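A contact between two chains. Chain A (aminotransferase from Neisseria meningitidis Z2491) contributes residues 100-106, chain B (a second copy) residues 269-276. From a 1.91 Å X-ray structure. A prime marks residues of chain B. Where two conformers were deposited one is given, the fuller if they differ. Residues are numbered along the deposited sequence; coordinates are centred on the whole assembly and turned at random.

Chain A (100-106) SREALFS
Chain B 269-276: LYRTYHGS

How do the two stretches meet? Residues 100-106 are helical, and their axis passes 9.2 Å from that of helix 269′-274′, the N-to-C directions at 100°. Register is set where Glu102 CA lies 4.2 Å from Gly275′ CA; together the stretches bury 392 Å².

What does Arg101 reach? With chi1 and chi2 t and chi3 m, it extends along the end of the partner helix, and NH1 donates a hydrogen bond to Thr272′ O (2.9 Å), near the guanidinium plane. Its CG rests 3.6 Å from Gly275′ CA.

Why is glycine opposite Glu102? Gly275′ leaves the helix with phi/psi 85/39, and an ideal CB there would fall 2.6 Å from Glu102 N. Backbones therefore meet directly: Glu102 CA lies 3.4 Å from His274′ O in a CA-H...O contact. One water links Glu102 N (3.1 Å) to Gly275′ O (2.8 Å); another donates to Glu102 O (2.9 Å) and His274′ O (2.7 Å).

How does Phe105 fill its place? Its CA-to-CB bond points toward chain B, and with chi1 t and chi2 88° the flat ring takes His274′ CA over one face, 3.9 Å from the centroid. Its edge meets the face of Tyr270′ (chi1 t, chi2 86°), offset, with planes at 88°, while Phe105 CE1 packs 3.9 Å from Tyr273′ CB.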

# COMPACT_ATOMS: atom_id res chain seq x y z
N SER A 100 -6.22 -3.68 -6.64
CA SER A 100 -6.81 -4.81 -5.92
C SER A 100 -5.74 -5.65 -5.21
O SER A 100 -6.05 -6.30 -4.21
CB SER A 100 -7.67 -5.69 -6.85
OG SER A 100 -6.89 -6.35 -7.83
N ARG A 101 -4.50 -5.66 -5.71
CA ARG A 101 -3.46 -6.49 -5.06
C ARG A 101 -3.31 -6.19 -3.56
O ARG A 101 -3.46 -7.09 -2.73
CB ARG A 101 -2.10 -6.33 -5.76
CG ARG A 101 -0.98 -7.13 -5.08
CD ARG A 101 0.30 -7.17 -5.93
NE ARG A 101 0.02 -7.91 -7.15
CZ ARG A 101 0.66 -9.00 -7.55
NH1 ARG A 101 1.71 -9.49 -6.89
NH2 ARG A 101 0.25 -9.60 -8.66
N GLU A 102 -3.01 -4.93 -3.22
CA GLU A 102 -2.81 -4.57 -1.81
C GLU A 102 -4.07 -4.85 -0.99
O GLU A 102 -3.99 -5.24 0.17
CB GLU A 102 -2.34 -3.11 -1.65
CG GLU A 102 -3.35 -2.04 -2.05
CD GLU A 102 -4.28 -1.56 -0.92
OE1 GLU A 102 -4.29 -2.14 0.19
OE2 GLU A 102 -5.03 -0.58 -1.15
N ALA A 103 -5.23 -4.65 -1.62
CA ALA A 103 -6.53 -4.82 -0.98
C ALA A 103 -6.79 -6.27 -0.63
O ALA A 103 -7.16 -6.59 0.48
CB ALA A 103 -7.63 -4.28 -1.92
N LEU A 104 -6.57 -7.17 -1.59
CA LEU A 104 -6.78 -8.59 -1.37
C LEU A 104 -5.80 -9.10 -0.32
O LEU A 104 -6.18 -9.85 0.59
CB LEU A 104 -6.57 -9.37 -2.68
CG LEU A 104 -7.62 -9.23 -3.78
CD1 LEU A 104 -7.02 -9.56 -5.16
CD2 LEU A 104 -8.86 -10.10 -3.48
N PHE A 105 -4.54 -8.70 -0.44
CA PHE A 105 -3.51 -9.13 0.51
C PHE A 105 -3.82 -8.69 1.93
O PHE A 105 -3.84 -9.51 2.87
CB PHE A 105 -2.12 -8.61 0.10
CG PHE A 105 -1.02 -9.07 1.03
CD1 PHE A 105 -0.38 -10.28 0.80
CD2 PHE A 105 -0.66 -8.32 2.14
CE1 PHE A 105 0.63 -10.74 1.68
CE2 PHE A 105 0.36 -8.77 3.02
CZ PHE A 105 0.98 -9.99 2.78
N SER A 106 -4.06 -7.39 2.11
CA SER A 106 -4.33 -6.87 3.45
C SER A 106 -5.63 -7.42 4.04
O SER A 106 -5.67 -7.74 5.24
CB SER A 106 -4.32 -5.34 3.46
OG SER A 106 -5.26 -4.80 2.56
N LEU B 269 10.67 -9.14 -1.37
CA LEU B 269 9.89 -10.31 -1.72
C LEU B 269 8.51 -10.19 -1.11
O LEU B 269 7.51 -10.48 -1.77
CB LEU B 269 10.55 -11.61 -1.23
CG LEU B 269 11.90 -11.96 -1.86
CD1 LEU B 269 12.47 -13.22 -1.19
CD2 LEU B 269 11.82 -12.09 -3.41
N TYR B 270 8.46 -9.75 0.15
CA TYR B 270 7.17 -9.56 0.83
C TYR B 270 6.32 -8.50 0.12
O TYR B 270 5.14 -8.71 -0.14
CB TYR B 270 7.41 -9.14 2.27
CG TYR B 270 6.17 -8.91 3.08
CD1 TYR B 270 5.54 -9.98 3.73
CD2 TYR B 270 5.63 -7.65 3.25
CE1 TYR B 270 4.42 -9.79 4.50
CE2 TYR B 270 4.49 -7.45 4.04
CZ TYR B 270 3.90 -8.53 4.66
OH TYR B 270 2.79 -8.37 5.45
N ARG B 271 6.95 -7.39 -0.21
CA ARG B 271 6.26 -6.24 -0.81
C ARG B 271 5.65 -6.55 -2.17
O ARG B 271 4.69 -5.91 -2.58
CB ARG B 271 7.21 -5.04 -0.88
CG ARG B 271 7.58 -4.50 0.50
CD ARG B 271 8.67 -3.42 0.45
NE ARG B 271 8.18 -2.26 -0.27
CZ ARG B 271 7.31 -1.37 0.21
NH1 ARG B 271 6.83 -1.47 1.45
NH2 ARG B 271 6.92 -0.38 -0.56
N THR B 272 6.20 -7.53 -2.88
CA THR B 272 5.64 -7.95 -4.16
C THR B 272 4.23 -8.50 -3.97
O THR B 272 3.37 -8.29 -4.82
CB THR B 272 6.53 -9.01 -4.84
OG1 THR B 272 7.85 -8.48 -5.01
CG2 THR B 272 5.95 -9.40 -6.19
N TYR B 273 3.99 -9.17 -2.84
CA TYR B 273 2.67 -9.67 -2.48
C TYR B 273 1.79 -8.62 -1.77
O TYR B 273 0.58 -8.54 -2.00
CB TYR B 273 2.80 -10.92 -1.59
CG TYR B 273 3.21 -12.14 -2.36
CD1 TYR B 273 2.26 -12.88 -3.03
CD2 TYR B 273 4.53 -12.53 -2.45
CE1 TYR B 273 2.58 -14.00 -3.76
CE2 TYR B 273 4.88 -13.68 -3.19
CZ TYR B 273 3.90 -14.39 -3.84
OH TYR B 273 4.19 -15.54 -4.58
N HIS B 274 2.42 -7.81 -0.94
CA HIS B 274 1.76 -6.78 -0.16
C HIS B 274 1.23 -5.65 -1.08
O HIS B 274 0.34 -4.92 -0.68
CB HIS B 274 2.76 -6.31 0.91
CG HIS B 274 2.49 -4.98 1.54
ND1 HIS B 274 3.15 -3.84 1.15
CD2 HIS B 274 1.72 -4.63 2.60
CE1 HIS B 274 2.77 -2.83 1.91
NE2 HIS B 274 1.92 -3.28 2.81
N GLY B 275 1.75 -5.56 -2.30
CA GLY B 275 1.13 -4.76 -3.36
C GLY B 275 1.54 -3.30 -3.31
O GLY B 275 0.73 -2.40 -3.60
N SER B 276 2.82 -3.05 -3.00
CA SER B 276 3.29 -1.68 -2.78
C SER B 276 4.34 -1.20 -3.82
O SER B 276 5.29 -0.53 -3.47
CB SER B 276 3.83 -1.55 -1.35
OG SER B 276 4.68 -2.65 -1.00
O HOH W 1 -1.72 -2.75 -4.93
O HOH W 2 -1.36 -5.02 1.47